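PDB 3FKJ: putative phosphosugar isomerases, which probably binds carbohydrate derivatives such as sugar phosphates and isomerises them. Local coordinates for residues Q228-I233 with I240-I245; K290-D295 with D322-A327. All blocks are in the same frame, centred on the assembly; numbering follows the deposited sequence.

Interaction 1 of 2, residues Q228-I233 with I240-I245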
# COMPACT_ATOMS: atom_id res chain seq x y z
N GLN A 228 -7.86 -6.67 -0.88
CA GLN A 228 -9.03 -6.96 -0.13
C GLN A 228 -9.33 -8.47 -0.11
O GLN A 228 -9.61 -9.02 0.94
CB GLN A 228 -10.21 -6.20 -0.72
CG GLN A 228 -11.54 -6.34 0.03
CD GLN A 228 -12.57 -5.42 -0.54
OE1 GLN A 228 -12.30 -4.23 -0.86
NE2 GLN A 228 -13.74 -5.97 -0.76
N GLU A 229 -9.31 -9.11 -1.27
CA GLU A 229 -9.54 -10.54 -1.31
C GLU A 229 -8.59 -11.25 -0.39
O GLU A 229 -8.95 -12.19 0.32
CB GLU A 229 -9.40 -11.06 -2.72
CG GLU A 229 -9.61 -12.56 -2.89
CD GLU A 229 -11.11 -13.00 -2.84
OE1 GLU A 229 -12.06 -12.20 -2.73
OE2 GLU A 229 -11.30 -14.22 -2.91
N SER A 230 -7.33 -10.84 -0.43
CA SER A 230 -6.29 -11.43 0.40
C SER A 230 -6.56 -11.34 1.90
O SER A 230 -6.56 -12.35 2.60
CB SER A 230 -4.96 -10.79 0.07
OG SER A 230 -3.91 -11.44 0.74
N ILE A 231 -6.80 -10.11 2.37
CA ILE A 231 -6.91 -9.83 3.81
C ILE A 231 -8.34 -10.06 4.35
O ILE A 231 -8.49 -10.59 5.44
CB ILE A 231 -6.32 -8.42 4.21
CG1 ILE A 231 -7.01 -7.25 3.49
CG2 ILE A 231 -4.76 -8.38 3.98
CD1 ILE A 231 -7.27 -6.03 4.42
N CYS A 232 -9.37 -9.75 3.55
CA CYS A 232 -10.75 -9.83 4.02
C CYS A 232 -11.47 -11.12 3.72
O CYS A 232 -12.51 -11.34 4.30
CB CYS A 232 -11.58 -8.68 3.44
SG CYS A 232 -11.00 -7.09 4.00
N ILE A 233 -10.97 -11.92 2.79
CA ILE A 233 -11.63 -13.18 2.41
C ILE A 233 -10.73 -14.38 2.73
O ILE A 233 -11.16 -15.29 3.41
CB ILE A 233 -12.03 -13.24 0.89
CG1 ILE A 233 -13.02 -12.12 0.54
CG2 ILE A 233 -12.59 -14.66 0.48
CD1 ILE A 233 -14.42 -12.21 1.18
N ILE A 240 -7.00 -19.03 5.12
CA ILE A 240 -6.00 -19.48 4.12
C ILE A 240 -4.89 -18.42 4.08
O ILE A 240 -5.17 -17.23 3.96
CB ILE A 240 -6.65 -19.59 2.70
CG1 ILE A 240 -7.65 -20.74 2.64
CG2 ILE A 240 -5.57 -19.73 1.60
CD1 ILE A 240 -8.75 -20.58 1.53
N ASN A 241 -3.65 -18.87 4.20
CA ASN A 241 -2.54 -17.97 4.23
C ASN A 241 -2.50 -17.25 2.89
O ASN A 241 -2.73 -17.86 1.84
CB ASN A 241 -1.23 -18.72 4.43
CG ASN A 241 -1.16 -19.47 5.72
OD1 ASN A 241 -1.03 -18.87 6.79
ND2 ASN A 241 -1.21 -20.80 5.64
N SER A 242 -2.22 -15.95 2.93
CA SER A 242 -2.29 -15.16 1.72
C SER A 242 -1.47 -13.89 1.83
O SER A 242 -1.28 -13.31 2.93
CB SER A 242 -3.76 -14.83 1.38
OG SER A 242 -3.89 -14.21 0.12
N ALA A 243 -0.96 -13.49 0.67
CA ALA A 243 -0.37 -12.18 0.45
C ALA A 243 -0.92 -11.65 -0.85
O ALA A 243 -1.31 -12.42 -1.72
CB ALA A 243 1.20 -12.27 0.34
N SER A 244 -0.94 -10.32 -0.96
CA SER A 244 -1.17 -9.61 -2.20
C SER A 244 0.17 -9.10 -2.72
O SER A 244 1.05 -8.68 -1.94
CB SER A 244 -2.21 -8.51 -2.04
OG SER A 244 -1.78 -7.60 -1.07
N ILE A 245 0.34 -9.26 -4.02
CA ILE A 245 1.50 -8.87 -4.80
C ILE A 245 0.99 -8.02 -5.97
O ILE A 245 0.15 -8.48 -6.77
CB ILE A 245 2.24 -10.09 -5.42
CG1 ILE A 245 2.57 -11.12 -4.35
CG2 ILE A 245 3.52 -9.62 -6.18
CD1 ILE A 245 3.05 -12.42 -4.94
O HOH W 1 -2.19 -10.55 3.08
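Ser230 and Ser242 meet hydroxyl to hydroxyl between the helix and the second strand of a right-handed beta-alpha-beta unit. The unit is strand 213-218, helix 223-238 and strand 241-246. It belongs to a parallel sheet of the kind found in SIS domains. The two segments run roughly antiparallel, with their axes at 154°, and approach to 7.3 Å. Along the helix, Gln228 turns from the strand and bonds through OE1 to Thr53 OG1. Glu229 follows and packs on Met216 and Leu321. Ser230 then carries the contact. Its CB points at the strand, and OG stands opposite the backbone N (chi1 -173°). This places OG 2.8 Å from Ser242 OG, in a probable hydrogen bond. Ser242 OG adopts the same torsion from its own side and also bonds Val214 O, on the neighbouring strand. It is thus tied to both the helix and the sheet centre. Ser230 OG also comes near the strand backbone, 3.4 Å from Ala243 C. One residue further along the strand, the two methylenes touch, with Ser230 CB 4.1 Å from Ser244 CB. The hydroxyl of Ser244 looks elsewhere, to His227 ND1 one turn earlier on the helix. The residues after Ser230 face other partners: Ile231 packs on Pro254 of the second subunit, and Ile233 packs on Asn325. The strand is the outermost of its sheet within the chain and borders the same subunit. Asn241 OD1 bonds Tyr215 OH there, and Ala243 packs on Ser242 of that subunit. The contact itself is small and buried. A water bridges the two segments. Its oxygen lies 3.0 Å from Ser230 OG. It donates a hydrogen bond to Ser242 O at 2.9 Å.

Interaction 2 of 2, residues K290-D295 with D322-A327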
# COMPACT_ATOMS: atom_id res chain seq x y z
N LYS A 290 -0.22 -22.49 -10.38
CA LYS A 290 -1.65 -22.73 -10.35
C LYS A 290 -2.37 -21.42 -10.45
O LYS A 290 -2.57 -20.75 -9.44
CB LYS A 290 -2.06 -23.44 -9.06
CG LYS A 290 -3.50 -23.94 -9.08
CD LYS A 290 -3.85 -24.62 -7.79
CE LYS A 290 -5.17 -25.34 -7.86
NZ LYS A 290 -5.22 -26.40 -6.85
N LEU A 291 -2.76 -21.06 -11.67
CA LEU A 291 -3.28 -19.73 -11.93
C LEU A 291 -4.80 -19.75 -12.12
O LEU A 291 -5.29 -20.50 -12.92
CB LEU A 291 -2.58 -19.11 -13.15
CG LEU A 291 -3.08 -17.76 -13.68
CD1 LEU A 291 -3.09 -16.66 -12.60
CD2 LEU A 291 -2.26 -17.34 -14.92
N GLN A 292 -5.52 -18.96 -11.33
CA GLN A 292 -6.91 -18.61 -11.61
C GLN A 292 -6.87 -17.19 -12.14
O GLN A 292 -6.49 -16.25 -11.41
CB GLN A 292 -7.77 -18.64 -10.35
CG GLN A 292 -9.21 -18.10 -10.54
CD GLN A 292 -10.04 -19.00 -11.45
OE1 GLN A 292 -9.85 -20.20 -11.45
NE2 GLN A 292 -10.94 -18.41 -12.23
N LEU A 293 -7.21 -17.04 -13.41
CA LEU A 293 -7.30 -15.74 -14.02
C LEU A 293 -8.74 -15.24 -13.95
O LEU A 293 -9.66 -15.96 -14.31
CB LEU A 293 -6.84 -15.82 -15.48
CG LEU A 293 -6.73 -14.50 -16.26
CD1 LEU A 293 -5.88 -13.45 -15.56
CD2 LEU A 293 -6.19 -14.83 -17.64
N ILE A 294 -8.94 -14.03 -13.45
CA ILE A 294 -10.25 -13.36 -13.55
C ILE A 294 -10.02 -12.05 -14.29
O ILE A 294 -9.41 -11.13 -13.76
CB ILE A 294 -10.87 -13.14 -12.16
CG1 ILE A 294 -10.98 -14.50 -11.42
CG2 ILE A 294 -12.23 -12.46 -12.32
CD1 ILE A 294 -11.45 -14.43 -9.99
N ASP A 295 -10.52 -11.98 -15.53
CA ASP A 295 -10.19 -10.88 -16.43
C ASP A 295 -11.36 -9.92 -16.56
O ASP A 295 -12.42 -10.31 -17.07
CB ASP A 295 -9.81 -11.44 -17.81
CG ASP A 295 -9.34 -10.34 -18.78
OD1 ASP A 295 -9.25 -9.14 -18.37
OD2 ASP A 295 -9.04 -10.66 -19.96
N ASP A 322 -17.43 -12.39 -5.27
CA ASP A 322 -18.50 -12.92 -4.39
C ASP A 322 -18.89 -14.32 -4.80
O ASP A 322 -19.17 -15.16 -3.95
CB ASP A 322 -19.75 -12.03 -4.38
CG ASP A 322 -19.63 -10.81 -3.47
OD1 ASP A 322 -18.76 -10.79 -2.58
OD2 ASP A 322 -20.43 -9.86 -3.61
N VAL A 323 -18.87 -14.56 -6.11
CA VAL A 323 -19.30 -15.85 -6.67
C VAL A 323 -18.24 -16.90 -6.36
O VAL A 323 -18.56 -17.96 -5.84
CB VAL A 323 -19.61 -15.77 -8.22
CG1 VAL A 323 -20.09 -17.14 -8.77
CG2 VAL A 323 -20.61 -14.63 -8.51
N TYR A 324 -16.97 -16.59 -6.64
CA TYR A 324 -15.90 -17.53 -6.35
C TYR A 324 -15.80 -17.80 -4.86
O TYR A 324 -15.59 -18.93 -4.47
CB TYR A 324 -14.57 -17.01 -6.87
CG TYR A 324 -14.47 -17.00 -8.37
CD1 TYR A 324 -14.95 -15.92 -9.10
CD2 TYR A 324 -13.91 -18.07 -9.05
CE1 TYR A 324 -14.87 -15.90 -10.48
CE2 TYR A 324 -13.81 -18.05 -10.43
CZ TYR A 324 -14.30 -16.96 -11.14
OH TYR A 324 -14.22 -16.92 -12.53
N ASN A 325 -15.94 -16.75 -4.04
CA ASN A 325 -15.87 -16.86 -2.58
C ASN A 325 -16.91 -17.76 -1.94
O ASN A 325 -16.59 -18.50 -0.99
CB ASN A 325 -15.92 -15.50 -1.90
CG ASN A 325 -14.81 -14.59 -2.32
OD1 ASN A 325 -13.83 -15.04 -2.90
ND2 ASN A 325 -14.95 -13.31 -2.05
N LEU A 326 -18.15 -17.70 -2.43
CA LEU A 326 -19.20 -18.61 -1.96
C LEU A 326 -18.91 -20.04 -2.43
O LEU A 326 -18.98 -21.00 -1.65
CB LEU A 326 -20.58 -18.16 -2.47
CG LEU A 326 -21.83 -18.70 -1.78
CD1 LEU A 326 -21.85 -18.28 -0.32
CD2 LEU A 326 -23.06 -18.22 -2.51
N ALA A 327 -18.59 -20.21 -3.70
CA ALA A 327 -18.22 -21.52 -4.22
C ALA A 327 -17.08 -22.17 -3.41
O ALA A 327 -17.13 -23.36 -3.09
CB ALA A 327 -17.85 -21.43 -5.69
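Tyr324 reaches from helix 313-331 to Gln292 and Ile294 on strand 290-295, across the helix-sheet layer of an alpha/beta domain that resembles a SIS domain. The backbones stay well apart. The closest pair of CA atoms, Tyr324 CA and Ile294 CA, is 10.1 Å apart, and side chains fill the gap. Tyr324 CB points at the strand. CG lies opposite the carbonyl carbon (chi1 -70°), and this sends the ring outward from the helix. CD1 is the first ring atom to meet the strand, with Ile294 CD1 3.9 Å away. CE1 comes slightly closer to the same methyl, at 3.8 Å from Ile294 CD1. Ile294 CD1 lies 3.9 Å from the centroid of the Tyr324 ring, over one face and offset toward the rim, a CH-pi contact. It stands 16° off the ring normal. CE2 meets the other strand residue, with Gln292 NE2 3.4 Å away. The amide approaches obliquely, its plane 52° from that of the ring. The Gln292 chain is bent at chi2, and its NE2 end lies against the ring. CZ lies near both partners. At the tip, Tyr324 OH is 3.6 Å from Gln292 NE2, but its hydrogen bond goes to Asp200 OD2. That oxygen also bonds Gln292 NE2, so it ties the helix residue to the strand residue. Gln292 OE1 bonds Arg203 NH2, which helps fix the rotation of the amide. All three touching residues are buried. Strand 290-295 is the outermost strand of its sheet within the chain and pairs with strand 263-268. Helix 198-208 lies beside the contact, supplying Asp200, Arg203 and Phe204, whose ring meets that of Tyr324 edge-to-face. Helix 274-286 packs on Leu291 and Leu293, with Leu293 pointing away from helix 313-331.

How the interactions relate
Interactions 1 and 2 come in series along the chain and have centres 13 Å apart. Both reach the same four-stranded parallel sheet, at its two outermost strands within the chain: 241-246 for interaction 1 and 290-295 for interaction 2. Strands 213-218 and 263-268 lie between them. Their helices, 223-238 and 313-331, are neighbours and touch where Glu229 and Ile233 meet Asn325. Helix 313-331 takes part in interaction 2 and also touches helix 223-238 of interaction 1. Interaction 1 borders the second subunit, whereas interaction 2 lies within its own chain. Each packs a helix against one of the outer strands of the same sheet.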